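Local coordinates for protein multicopper oxidase (Pseudomonas thermotolerans, PDB 6VOW) that probably works as a laccase, oxidising lignin-type substrates at one copper site and passing the electrons to a copper cluster that reduces dioxygen to water, at residues T57-Y62 against K172-D177; Q65-E70 against F224-T229; N132-P137 against S143-G148; V150-V155 against S168-T173. All coordinates share one frame; numbering follows the deposited sequence.

All four interactions are largely buried, and each shows how a small patch of side chains can join larger parts of a multicopper oxidase; none of the four has a hydrogen bond between its segments. Interactions 1, 2 and 4 bridge what are probably the first two cupredoxin domains by sparse, mainly apolar touches. Interactions 1 and 4 share Lys172 and Thr173 on strand 165-174, while interaction 2 uses its sheet neighbour, strand 218-225. Interaction 1 lies farther out, about 17 Å from the chain centre against 8 to 9 Å for the rest. Interaction 3 is probably within the first domain and differs chemically, because it packs a helix against a copper ligand.

Interaction 1: residues T57-Y62 against K172-D177; sequences TPAWGY and KTWHVD
With CG2 of Thr57 set trans to its backbone N (chi1 -65° places OG1 beside that N instead) and CG1 of Val176 trans to its carbonyl carbon, one methyl of each residue is brought up against the other. Thr57 CG2 and Val176 CG1 come to 3.9 Å, with the two side chains crossing at about a right angle. The hydroxyl of Thr57 takes no part in this; it is hydrogen-bonded to the backbone O of Gly180, which ties Thr57 to the loop beyond Val176 and fixes which branch is left to face the valine.

Two residues along, the methyl of Ala59 approaches the six-membered part of the Trp174 indole, 4.3 Å from Ala59 CB to Trp174 CZ3, at an oblique angle, and the touch is light. In the conformer described, Lys172 CD lies 3.6 Å above the Trp174 ring plane, offset toward the rim.

The principle illustrated is packing between sheets without shared backbone bonds: an edge strand rests on the end of a strand from another sheet and on the loop that follows it. Strand 57-62 is the outermost strand beside strand 37-49, whereas Trp174 ends strand 165-174, probably part of the second cupredoxin domain; Phe182 touches both Thr57 and Val176 where the two chains come closest.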
loop_
_atom_site.group_PDB
_atom_site.type_symbol
_atom_site.label_atom_id
_atom_site.label_comp_id
_atom_site.label_asym_id
_atom_site.label_seq_id
_atom_site.Cartn_x
_atom_site.Cartn_y
_atom_site.Cartn_z
ATOM N N THR A 57 -21.029 0.942 12.911
ATOM C CA THR A 57 -20.638 0.524 11.617
ATOM C C THR A 57 -20.142 -0.892 11.818
ATOM O O THR A 57 -19.337 -1.175 12.750
ATOM C CB THR A 57 -19.531 1.371 11.084
ATOM O OG1 THR A 57 -20.008 2.710 10.900
ATOM C CG2 THR A 57 -19.110 0.767 9.753
ATOM N N PRO A 58 -20.661 -1.797 10.981
ATOM C CA PRO A 58 -20.418 -3.188 11.295
ATOM C C PRO A 58 -19.138 -3.650 10.608
ATOM O O PRO A 58 -19.226 -4.402 9.716
ATOM C CB PRO A 58 -21.684 -3.876 10.762
ATOM C CG PRO A 58 -22.047 -3.065 9.546
ATOM C CD PRO A 58 -21.728 -1.648 9.960
ATOM N N ALA A 59 -17.987 -3.142 11.029
ATOM C CA ALA A 59 -16.734 -3.359 10.282
ATOM C C ALA A 59 -16.127 -4.718 10.559
ATOM O O ALA A 59 -16.576 -5.428 11.470
ATOM C CB ALA A 59 -15.708 -2.242 10.606
ATOM N N TRP A 60 -15.105 -5.068 9.783
ATOM C CA TRP A 60 -14.330 -6.334 9.867
ATOM C C TRP A 60 -12.889 -5.911 10.020
ATOM O O TRP A 60 -12.401 -5.031 9.279
ATOM C CB TRP A 60 -14.418 -7.142 8.536
ATOM C CG TRP A 60 -15.698 -7.750 8.340
ATOM C CD1 TRP A 60 -16.761 -7.664 9.148
ATOM C CD2 TRP A 60 -16.091 -8.597 7.261
ATOM N NE1 TRP A 60 -17.795 -8.385 8.638
ATOM C CE2 TRP A 60 -17.375 -8.976 7.484
ATOM C CE3 TRP A 60 -15.446 -9.082 6.143
ATOM C CZ2 TRP A 60 -18.066 -9.832 6.641
ATOM C CZ3 TRP A 60 -16.178 -9.936 5.268
ATOM C CH2 TRP A 60 -17.437 -10.277 5.520
ATOM N N GLY A 61 -12.214 -6.508 10.993
ATOM C CA GLY A 61 -10.871 -6.004 11.403
ATOM C C GLY A 61 -9.903 -7.095 11.790
ATOM O O GLY A 61 -10.343 -8.171 12.194
ATOM N N TYR A 62 -8.606 -6.787 11.621
ATOM C CA TYR A 62 -7.545 -7.564 12.168
ATOM C C TYR A 62 -7.181 -7.050 13.563
ATOM O O TYR A 62 -6.799 -5.890 13.730
ATOM C CB TYR A 62 -6.311 -7.470 11.317
ATOM C CG TYR A 62 -6.446 -7.890 9.912
ATOM C CD1 TYR A 62 -6.570 -9.226 9.567
ATOM C CD2 TYR A 62 -6.432 -6.937 8.894
ATOM C CE1 TYR A 62 -6.643 -9.600 8.255
ATOM C CE2 TYR A 62 -6.495 -7.320 7.547
ATOM C CZ TYR A 62 -6.598 -8.640 7.283
ATOM O OH TYR A 62 -6.704 -9.038 6.047
ATOM N N LYS A 172 -7.691 5.936 5.594
ATOM C CA LYS A 172 -8.775 5.175 5.027
ATOM C C LYS A 172 -10.016 6.048 4.876
ATOM O O LYS A 172 -10.426 6.786 5.818
ATOM C CB LYS A 172 -9.073 3.918 5.866
ATOM C CG LYS A 172 -9.962 2.948 5.116
ATOM C CD LYS A 172 -10.152 1.668 5.859
ATOM C CE LYS A 172 -10.269 0.556 4.831
ATOM N NZ LYS A 172 -11.551 0.591 4.101
ATOM N N THR A 173 -10.603 5.965 3.678
ATOM C CA THR A 173 -11.814 6.727 3.329
ATOM C C THR A 173 -12.950 5.706 3.234
ATOM O O THR A 173 -13.072 4.964 2.251
ATOM C CB THR A 173 -11.556 7.536 2.038
ATOM O OG1 THR A 173 -10.649 8.541 2.412
ATOM C CG2 THR A 173 -12.853 8.211 1.414
ATOM N N TRP A 174 -13.713 5.665 4.324
ATOM C CA TRP A 174 -14.691 4.662 4.561
ATOM C C TRP A 174 -15.962 4.957 3.826
ATOM O O TRP A 174 -16.533 6.045 3.974
ATOM C CB TRP A 174 -15.041 4.653 6.025
ATOM C CG TRP A 174 -13.982 4.124 6.920
ATOM C CD1 TRP A 174 -12.995 4.840 7.567
ATOM C CD2 TRP A 174 -13.841 2.782 7.338
ATOM N NE1 TRP A 174 -12.252 4.010 8.324
ATOM C CE2 TRP A 174 -12.751 2.733 8.209
ATOM C CE3 TRP A 174 -14.522 1.590 7.033
ATOM C CZ2 TRP A 174 -12.341 1.558 8.817
ATOM C CZ3 TRP A 174 -14.086 0.421 7.619
ATOM C CH2 TRP A 174 -13.000 0.404 8.502
ATOM N N HIS A 175 -16.456 3.930 3.151
ATOM C CA HIS A 175 -17.738 3.939 2.487
ATOM C C HIS A 175 -18.808 3.713 3.522
ATOM O O HIS A 175 -19.397 2.682 3.574
ATOM C CB HIS A 175 -17.848 2.776 1.515
ATOM C CG HIS A 175 -16.784 2.713 0.490
ATOM N ND1 HIS A 175 -15.472 2.421 0.777
ATOM C CD2 HIS A 175 -16.850 2.833 -0.845
ATOM C CE1 HIS A 175 -14.762 2.447 -0.337
ATOM N NE2 HIS A 175 -15.568 2.708 -1.329
ATOM N N VAL A 176 -19.078 4.708 4.342
ATOM C CA VAL A 176 -20.197 4.650 5.243
ATOM C C VAL A 176 -20.985 5.928 5.034
ATOM O O VAL A 176 -20.401 6.964 4.723
ATOM C CB VAL A 176 -19.743 4.445 6.710
ATOM C CG1 VAL A 176 -18.848 3.239 6.794
ATOM C CG2 VAL A 176 -19.048 5.642 7.281
ATOM N N ASP A 177 -22.318 5.856 5.148
ATOM C CA ASP A 177 -23.155 7.058 4.977
ATOM C C ASP A 177 -23.087 7.892 6.243
ATOM O O ASP A 177 -22.283 7.653 7.091
ATOM C CB ASP A 177 -24.600 6.713 4.549
ATOM C CG ASP A 177 -25.375 5.892 5.611
ATOM O OD1 ASP A 177 -24.839 5.684 6.715
ATOM O OD2 ASP A 177 -26.540 5.480 5.373
#

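Interaction 2: residues Q65-E70 against F224-T229; sequences QAPGVE and FNLDNT
Pro67 and Leu226 form a small apolar contact, mostly buried and about 9 Å from the centre of the chain, between the loop that joins strands 57-62 and 71-74 and the turn that follows strand 218-225. The proline ring offers its CB to the leucine, and Leu226 CD1 lies 3.7 Å from Pro67 CB. Leu226 reaches it with CG set opposite the carbonyl carbon (chi1 -51°) and an outstretched second torsion, which carries CD1 to the loop. The peptide bond before Pro67 is cis, and its ring points toward the leucine. A second, looser touch lies at the other end, where Glu70 OE2 comes within 4.4 Å of Phe224 CE1, obliquely to the ring. That carboxylate is engaged elsewhere: OE1 forms a salt bridge with Arg72, which anchors the group, and OE2 has the hydroxyl of Ser168 as its polar partner, though that bond is modelled unusually short and its detail is doubtful.

Two successive Asx turns shape the leucine-bearing segment. Asn225 OD1 accepts from Asp227 N at 2.7 Å, the donor lying close to the line of the side-chain C=O bond (162°), and the backbone curls around Leu226 between them. Asp227 OD2 in turn accepts from Thr229 N at 2.7 Å, from a donor above the carboxylate plane, and also from Val230 N. Leu226, held within the first of these turns, points into the core, where it also touches Trp134 and Val150; its side chain is about 8 Å from the Cu-O-Cu linkage.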
loop_
_atom_site.group_PDB
_atom_site.type_symbol
_atom_site.label_atom_id
_atom_site.label_comp_id
_atom_site.label_asym_id
_atom_site.label_seq_id
_atom_site.Cartn_x
_atom_site.Cartn_y
_atom_site.Cartn_z
ATOM N N GLN A 65 -9.340 -4.180 15.554
ATOM C CA GLN A 65 -9.451 -2.839 15.081
ATOM C C GLN A 65 -9.433 -2.804 13.566
ATOM O O GLN A 65 -8.978 -3.718 12.944
ATOM C CB GLN A 65 -8.254 -2.001 15.557
ATOM C CG GLN A 65 -6.891 -2.494 15.020
ATOM C CD GLN A 65 -5.737 -1.736 15.638
ATOM O OE1 GLN A 65 -4.958 -0.987 14.957
ATOM N NE2 GLN A 65 -5.636 -1.874 16.972
ATOM N N ALA A 66 -9.814 -1.643 13.030
ATOM C CA ALA A 66 -9.724 -1.320 11.630
ATOM C C ALA A 66 -9.453 0.157 11.450
ATOM O O ALA A 66 -10.202 0.910 11.961
ATOM C CB ALA A 66 -11.014 -1.719 11.054
ATOM N N PRO A 67 -8.344 0.601 10.823
ATOM C CA PRO A 67 -7.302 -0.276 10.290
ATOM C C PRO A 67 -6.710 -1.222 11.295
ATOM O O PRO A 67 -6.622 -0.907 12.451
ATOM C CB PRO A 67 -6.197 0.690 9.828
ATOM C CG PRO A 67 -6.897 1.990 9.613
ATOM C CD PRO A 67 -8.038 2.022 10.579
ATOM N N GLY A 68 -6.244 -2.330 10.783
ATOM C CA GLY A 68 -5.734 -3.406 11.604
ATOM C C GLY A 68 -4.480 -3.085 12.429
ATOM O O GLY A 68 -3.720 -2.109 12.209
ATOM N N VAL A 69 -4.261 -3.923 13.401
ATOM C CA VAL A 69 -3.096 -3.808 14.240
ATOM C C VAL A 69 -1.795 -3.619 13.427
ATOM O O VAL A 69 -1.665 -4.118 12.274
ATOM C CB VAL A 69 -2.965 -5.098 15.040
ATOM C CG1 VAL A 69 -2.019 -6.018 14.292
ATOM C CG2 VAL A 69 -2.504 -4.798 16.447
ATOM N N GLU A 70 -0.847 -2.877 14.007
ATOM C CA GLU A 70 0.457 -2.685 13.340
ATOM C C GLU A 70 1.354 -3.960 13.470
ATOM O O GLU A 70 1.573 -4.431 14.493
ATOM C CB GLU A 70 1.219 -1.376 13.712
ATOM C CG GLU A 70 2.369 -1.144 12.673
ATOM C CD GLU A 70 3.102 0.218 12.735
ATOM O OE1 GLU A 70 4.285 0.170 13.084
ATOM O OE2 GLU A 70 2.578 1.314 12.383
ATOM N N PHE A 224 0.543 5.519 5.334
ATOM C CA PHE A 224 0.003 4.365 4.639
ATOM C C PHE A 224 -1.373 4.704 4.075
ATOM O O PHE A 224 -2.279 5.140 4.800
ATOM C CB PHE A 224 -0.185 3.168 5.581
ATOM C CG PHE A 224 1.014 2.795 6.388
ATOM C CD1 PHE A 224 1.317 3.461 7.539
ATOM C CD2 PHE A 224 1.805 1.739 6.012
ATOM C CE1 PHE A 224 2.400 3.031 8.307
ATOM C CE2 PHE A 224 2.924 1.371 6.720
ATOM C CZ PHE A 224 3.180 1.985 7.918
ATOM N N ASN A 225 -1.534 4.488 2.791
ATOM C CA ASN A 225 -2.860 4.680 2.213
ATOM C C ASN A 225 -3.514 3.305 2.202
ATOM O O ASN A 225 -3.190 2.434 1.357
ATOM C CB ASN A 225 -2.772 5.316 0.817
ATOM C CG ASN A 225 -4.162 5.445 0.159
ATOM O OD1 ASN A 225 -5.121 4.762 0.545
ATOM N ND2 ASN A 225 -4.264 6.334 -0.834
ATOM N N LEU A 226 -4.401 3.086 3.170
ATOM C CA LEU A 226 -5.015 1.837 3.279
ATOM C C LEU A 226 -6.359 1.845 2.621
ATOM O O LEU A 226 -7.094 0.892 2.798
ATOM C CB LEU A 226 -5.089 1.342 4.732
ATOM C CG LEU A 226 -3.781 1.387 5.470
ATOM C CD1 LEU A 226 -4.008 0.738 6.818
ATOM C CD2 LEU A 226 -2.679 0.619 4.746
ATOM N N ASP A 227 -6.617 2.825 1.760
ATOM C CA ASP A 227 -7.887 2.949 1.135
ATOM C C ASP A 227 -8.054 2.091 -0.091
ATOM O O ASP A 227 -7.144 1.805 -0.740
ATOM C CB ASP A 227 -8.179 4.371 0.776
ATOM C CG ASP A 227 -9.696 4.583 0.581
ATOM O OD1 ASP A 227 -10.433 4.557 1.629
ATOM O OD2 ASP A 227 -10.125 4.659 -0.639
ATOM N N ASN A 228 -9.279 1.698 -0.382
ATOM C CA ASN A 228 -9.686 0.950 -1.618
ATOM C C ASN A 228 -9.540 1.769 -2.857
ATOM O O ASN A 228 -9.364 1.185 -3.913
ATOM C CB ASN A 228 -11.210 0.616 -1.610
ATOM C CG ASN A 228 -11.599 -0.479 -0.642
ATOM O OD1 ASN A 228 -11.071 -0.549 0.453
ATOM N ND2 ASN A 228 -12.576 -1.326 -1.034
ATOM N N THR A 229 -9.743 3.090 -2.794
ATOM C CA THR A 229 -9.842 3.938 -4.063
ATOM C C THR A 229 -9.237 5.347 -4.035
ATOM O O THR A 229 -8.844 5.871 -5.096
ATOM C CB THR A 229 -11.329 4.058 -4.564
ATOM O OG1 THR A 229 -11.933 5.252 -4.078
ATOM C CG2 THR A 229 -12.100 2.960 -4.085
#

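Interaction 3: residues N132-P137 against S143-G148; sequences NFWYHP and SQLGRG. With C2O (Cu-O-Cu linkage), chain B.
The chain leaves strand 131-136 at Pro137 and turns back as helix 141-146, which closes at Gly148 in a Schellman motif and brings the backbone of Leu145 opposite that of His136, their CA atoms 6.6 Å apart. Leu145 fills the angle between them. Its CD2 methyl sits over one face of the His136 imidazole in a CH-pi contact, 4.2 Å from the ring centroid and 28° off the normal, and also reaches Trp134 CH2. The other methyl, CD1, lies 3.6 Å from Pro137 O. Gln144 completes the patch, its CB 4.1 Å from Pro137 CG.

His136 is fixed at its edges as well. With CG lying between the backbone N and the carbonyl carbon (chi1 59°), the ring turns ND1 to Pro137 O, a nearly straight bond of 2.6 Å made almost in the ring plane. NE2 is thereby directed at copper CU2 of the Cu-O-Cu linkage, 2.0 Å away, where His96 and His440 are the other histidine ligands. The indole of Trp134 flanks the site, its CZ2 3.5 Å from the same copper, and His136 CD2 rests above the indole plane. Replacing Leu145 with an alanine takes both methyls from the imidazole face and from Trp134 CH2, and is likely to open a gap beside the copper ligand.

The contact flanks what is probably the binuclear type 3 copper pair of the multicopper oxidases: the carbonyl bond at ND1 and the copper at NE2 together fix the ring's rotation, and the leucine methyl backs a face, so the metal-binding nitrogen is presented in a defined direction.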
loop_
_atom_site.group_PDB
_atom_site.type_symbol
_atom_site.label_atom_id
_atom_site.label_comp_id
_atom_site.label_asym_id
_atom_site.label_seq_id
_atom_site.Cartn_x
_atom_site.Cartn_y
_atom_site.Cartn_z
ATOM N N ASN A 132 7.952 0.502 4.895
ATOM C CA ASN A 132 6.496 0.539 5.149
ATOM C C ASN A 132 5.814 -0.335 4.187
ATOM O O ASN A 132 5.959 -0.095 2.976
ATOM C CB ASN A 132 5.992 1.983 4.894
ATOM C CG ASN A 132 6.633 2.945 5.855
ATOM O OD1 ASN A 132 6.685 2.672 7.080
ATOM N ND2 ASN A 132 7.139 4.054 5.342
ATOM N N PHE A 133 5.066 -1.306 4.693
ATOM C CA PHE A 133 4.354 -2.204 3.785
ATOM C C PHE A 133 2.994 -2.220 4.386
ATOM O O PHE A 133 2.700 -1.481 5.385
ATOM C CB PHE A 133 5.064 -3.595 3.717
ATOM C CG PHE A 133 6.403 -3.482 3.191
ATOM C CD1 PHE A 133 6.607 -3.309 1.881
ATOM C CD2 PHE A 133 7.467 -3.310 4.066
ATOM C CE1 PHE A 133 7.876 -3.093 1.384
ATOM C CE2 PHE A 133 8.719 -3.044 3.614
ATOM C CZ PHE A 133 8.940 -2.968 2.250
ATOM N N TRP A 134 2.150 -3.039 3.811
ATOM C CA TRP A 134 0.835 -3.282 4.480
ATOM C C TRP A 134 0.317 -4.621 4.080
ATOM O O TRP A 134 0.885 -5.313 3.206
ATOM C CB TRP A 134 -0.217 -2.165 4.171
ATOM C CG TRP A 134 -0.580 -1.941 2.761
ATOM C CD1 TRP A 134 0.233 -1.651 1.735
ATOM C CD2 TRP A 134 -1.891 -2.007 2.240
ATOM N NE1 TRP A 134 -0.500 -1.521 0.607
ATOM C CE2 TRP A 134 -1.821 -1.700 0.912
ATOM C CE3 TRP A 134 -3.127 -2.238 2.811
ATOM C CZ2 TRP A 134 -2.927 -1.703 0.103
ATOM C CZ3 TRP A 134 -4.233 -2.186 2.034
ATOM C CH2 TRP A 134 -4.141 -1.876 0.693
ATOM N N TYR A 135 -0.797 -4.957 4.664
ATOM C CA TYR A 135 -1.406 -6.250 4.450
ATOM C C TYR A 135 -2.917 -6.127 4.358
ATOM O O TYR A 135 -3.562 -5.320 5.055
ATOM C CB TYR A 135 -0.980 -7.179 5.612
ATOM C CG TYR A 135 -1.477 -6.785 6.983
ATOM C CD1 TYR A 135 -2.628 -7.347 7.474
ATOM C CD2 TYR A 135 -0.766 -5.926 7.808
ATOM C CE1 TYR A 135 -3.126 -7.041 8.719
ATOM C CE2 TYR A 135 -1.250 -5.632 9.092
ATOM C CZ TYR A 135 -2.456 -6.215 9.514
ATOM O OH TYR A 135 -3.036 -5.971 10.712
ATOM N N HIS A 136 -3.472 -7.013 3.574
ATOM C CA HIS A 136 -4.896 -6.988 3.338
ATOM C C HIS A 136 -5.273 -8.249 2.617
ATOM O O HIS A 136 -4.417 -8.956 2.182
ATOM C CB HIS A 136 -5.255 -5.771 2.462
ATOM C CG HIS A 136 -4.565 -5.767 1.148
ATOM N ND1 HIS A 136 -4.956 -6.547 0.082
ATOM C CD2 HIS A 136 -3.482 -5.077 0.736
ATOM C CE1 HIS A 136 -4.144 -6.326 -0.944
ATOM N NE2 HIS A 136 -3.249 -5.415 -0.573
ATOM N N PRO A 137 -6.568 -8.538 2.520
ATOM C CA PRO A 137 -6.976 -9.757 1.823
ATOM C C PRO A 137 -6.786 -9.623 0.409
ATOM O O PRO A 137 -6.614 -8.510 -0.085
ATOM C CB PRO A 137 -8.478 -9.868 2.125
ATOM C CG PRO A 137 -8.605 -9.153 3.409
ATOM C CD PRO A 137 -7.661 -8.018 3.342
ATOM N N SER A 143 -15.133 -5.632 -0.839
ATOM C CA SER A 143 -15.907 -5.822 0.371
ATOM C C SER A 143 -15.032 -5.955 1.669
ATOM O O SER A 143 -15.255 -5.277 2.710
ATOM C CB SER A 143 -16.802 -7.069 0.166
ATOM O OG SER A 143 -17.550 -7.236 1.347
ATOM N N GLN A 144 -14.077 -6.843 1.621
ATOM C CA GLN A 144 -13.264 -7.160 2.840
ATOM C C GLN A 144 -12.305 -6.016 3.177
ATOM O O GLN A 144 -12.223 -5.621 4.318
ATOM C CB GLN A 144 -12.564 -8.491 2.701
ATOM C CG GLN A 144 -13.455 -9.736 2.678
ATOM C CD GLN A 144 -12.728 -11.084 2.779
ATOM O OE1 GLN A 144 -13.374 -12.113 2.797
ATOM N NE2 GLN A 144 -11.438 -11.093 2.831
ATOM N N LEU A 145 -11.622 -5.455 2.196
ATOM C CA LEU A 145 -10.842 -4.232 2.425
ATOM C C LEU A 145 -11.750 -3.100 2.793
ATOM O O LEU A 145 -11.458 -2.373 3.722
ATOM C CB LEU A 145 -10.020 -3.790 1.208
ATOM C CG LEU A 145 -8.698 -4.537 0.939
ATOM C CD1 LEU A 145 -8.913 -5.790 0.146
ATOM C CD2 LEU A 145 -7.722 -3.713 0.137
ATOM N N GLY A 146 -12.855 -2.972 2.063
ATOM C CA GLY A 146 -13.818 -1.944 2.339
ATOM C C GLY A 146 -14.315 -1.944 3.748
ATOM O O GLY A 146 -14.546 -0.876 4.339
ATOM N N ARG A 147 -14.534 -3.134 4.298
ATOM C CA ARG A 147 -15.046 -3.191 5.655
ATOM C C ARG A 147 -14.024 -3.027 6.745
ATOM O O ARG A 147 -14.374 -3.078 7.901
ATOM C CB ARG A 147 -15.762 -4.520 5.888
ATOM C CG ARG A 147 -17.236 -4.428 5.609
ATOM C CD ARG A 147 -18.060 -5.384 6.466
ATOM N NE ARG A 147 -19.208 -5.727 5.650
ATOM C CZ ARG A 147 -19.124 -6.502 4.576
ATOM N NH1 ARG A 147 -17.958 -7.059 4.207
ATOM N NH2 ARG A 147 -20.177 -6.661 3.850
ATOM N N GLY A 148 -12.762 -2.878 6.418
ATOM C CA GLY A 148 -11.811 -2.654 7.472
ATOM C C GLY A 148 -10.609 -3.538 7.429
ATOM O O GLY A 148 -9.743 -3.304 8.205
HETATM CU CU2 C2O B . -2.090 -4.484 -1.921
HETATM CU CU3 C2O B . -2.737 -7.587 -5.252
HETATM O O1 C2O B . -2.374 -5.928 -3.699
#

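Interaction 4: residues V150-V155 against S168-T173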
loop_
_atom_site.group_PDB
_atom_site.type_symbol
_atom_site.label_atom_id
_atom_site.label_comp_id
_atom_site.label_asym_id
_atom_site.label_seq_id
_atom_site.Cartn_x
_atom_site.Cartn_y
_atom_site.Cartn_z
ATOM N N VAL A 150 -7.555 -4.080 6.586
ATOM C CA VAL A 150 -6.337 -3.485 6.138
ATOM C C VAL A 150 -5.488 -3.126 7.333
ATOM O O VAL A 150 -6.027 -2.686 8.394
ATOM C CB VAL A 150 -6.527 -2.217 5.331
ATOM C CG1 VAL A 150 -7.270 -2.454 4.075
ATOM C CG2 VAL A 150 -7.133 -1.128 6.111
ATOM N N GLY A 151 -4.192 -3.294 7.187
ATOM C CA GLY A 151 -3.304 -2.906 8.308
ATOM C C GLY A 151 -1.925 -2.482 7.857
ATOM O O GLY A 151 -1.491 -2.868 6.778
ATOM N N PRO A 152 -1.198 -1.732 8.684
ATOM C CA PRO A 152 0.199 -1.399 8.404
ATOM C C PRO A 152 1.181 -2.505 8.851
ATOM O O PRO A 152 0.949 -3.117 9.931
ATOM C CB PRO A 152 0.433 -0.103 9.242
ATOM C CG PRO A 152 -0.611 -0.072 10.262
ATOM C CD PRO A 152 -1.585 -1.238 9.990
ATOM N N LEU A 153 2.217 -2.750 8.026
ATOM C CA LEU A 153 3.424 -3.576 8.359
ATOM C C LEU A 153 4.697 -2.767 8.245
ATOM O O LEU A 153 5.008 -2.244 7.178
ATOM C CB LEU A 153 3.548 -4.750 7.424
ATOM C CG LEU A 153 4.756 -5.658 7.480
ATOM C CD1 LEU A 153 4.948 -6.155 8.880
ATOM C CD2 LEU A 153 4.617 -6.793 6.493
ATOM N N VAL A 154 5.396 -2.570 9.360
ATOM C CA VAL A 154 6.714 -1.893 9.373
ATOM C C VAL A 154 7.825 -2.923 9.462
ATOM O O VAL A 154 7.809 -3.743 10.380
ATOM C CB VAL A 154 6.838 -0.913 10.564
ATOM C CG1 VAL A 154 8.168 -0.223 10.566
ATOM C CG2 VAL A 154 5.762 0.167 10.491
ATOM N N VAL A 155 8.757 -2.904 8.507
ATOM C CA VAL A 155 9.976 -3.620 8.597
ATOM C C VAL A 155 11.058 -2.614 8.991
ATOM O O VAL A 155 11.403 -1.745 8.205
ATOM C CB VAL A 155 10.277 -4.385 7.294
ATOM C CG1 VAL A 155 11.593 -5.200 7.431
ATOM C CG2 VAL A 155 9.100 -5.354 6.981
ATOM N N SER A 168 3.063 6.281 12.887
ATOM C CA SER A 168 2.355 5.614 11.830
ATOM C C SER A 168 0.984 6.249 11.593
ATOM O O SER A 168 0.209 6.436 12.540
ATOM C CB SER A 168 2.133 4.150 12.172
ATOM O OG SER A 168 3.370 3.470 12.213
ATOM N N LEU A 169 0.692 6.568 10.321
ATOM C CA LEU A 169 -0.601 7.222 9.855
ATOM C C LEU A 169 -1.225 6.384 8.795
ATOM O O LEU A 169 -0.684 6.308 7.710
ATOM C CB LEU A 169 -0.373 8.631 9.272
ATOM C CG LEU A 169 -0.552 9.697 10.342
ATOM C CD1 LEU A 169 0.173 9.369 11.622
ATOM C CD2 LEU A 169 -0.049 11.000 9.817
ATOM N N SER A 170 -2.325 5.734 9.135
ATOM C CA SER A 170 -3.024 4.851 8.192
ATOM C C SER A 170 -4.285 5.560 7.735
ATOM O O SER A 170 -5.180 5.810 8.527
ATOM C CB SER A 170 -3.378 3.516 8.862
ATOM O OG SER A 170 -2.217 2.713 9.093
ATOM N N LEU A 171 -4.293 5.924 6.462
ATOM C CA LEU A 171 -5.415 6.612 5.854
ATOM C C LEU A 171 -6.432 5.651 5.310
ATOM O O LEU A 171 -6.098 4.734 4.608
ATOM C CB LEU A 171 -4.912 7.389 4.660
ATOM C CG LEU A 171 -3.950 8.505 5.090
ATOM C CD1 LEU A 171 -3.173 9.035 3.899
ATOM C CD2 LEU A 171 -4.807 9.583 5.671
ATOM N N LYS A 172 -7.691 5.936 5.594
ATOM C CA LYS A 172 -8.775 5.175 5.027
ATOM C C LYS A 172 -10.016 6.048 4.876
ATOM O O LYS A 172 -10.426 6.786 5.818
ATOM C CB LYS A 172 -9.073 3.918 5.866
ATOM C CG LYS A 172 -9.962 2.948 5.116
ATOM C CD LYS A 172 -10.152 1.668 5.859
ATOM C CE LYS A 172 -10.269 0.556 4.831
ATOM N NZ LYS A 172 -11.551 0.591 4.101
ATOM N N THR A 173 -10.603 5.965 3.678
ATOM C CA THR A 173 -11.814 6.727 3.329
ATOM C C THR A 173 -12.950 5.706 3.234
ATOM O O THR A 173 -13.072 4.964 2.251
ATOM C CB THR A 173 -11.556 7.536 2.038
ATOM O OG1 THR A 173 -10.649 8.541 2.412
ATOM C CG2 THR A 173 -12.853 8.211 1.414
#
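Segments 150-155 and 168-173 run nearly antiparallel, 162° apart, yet they are not partners in one sheet: the backbones stay well separated, with 7.0 Å between the CA atoms of Pro152 and Ser170 at the nearer pair and 9.1 Å between those of Val150 and Lys172. Alternate side chains fill the interval. At the middle Ser170 points its hydroxyl at the pyrrolidine ring, OG lying 3.4 Å from Pro152 CG; a first torsion of -71° swings OG to the side of the backbone N, which brings it to the CG corner of the ring.

Toward one end, Val150 crosses the aliphatic part of Lys172 at a slant, 3.8 Å from CG2 of Val150 to CE of Lys172 in the conformer described. The lysine chain is bent at its third and fourth torsions, and NZ turns away to the carbonyl O of Leu145, with a weaker bond to that of Gly146. These carbonyls close a helix, which probably favours the ammonium at that end, while the methylenes serve the valine. At the far end Val154 CG2 and Ser168 OG are 4.4 Å apart, a loose touch; the polar partner of that hydroxyl is Glu70, in a bond too short to be trusted in detail.

This is face-to-face packing of two sheets. Strand 151-156 lies between strands 71-74 and 131-136 in its sheet, and strand 165-174 between 200-203 and 218-225 in the other, with Phe224 touching Pro152 and Leu226 touching both Val150 and Ser170.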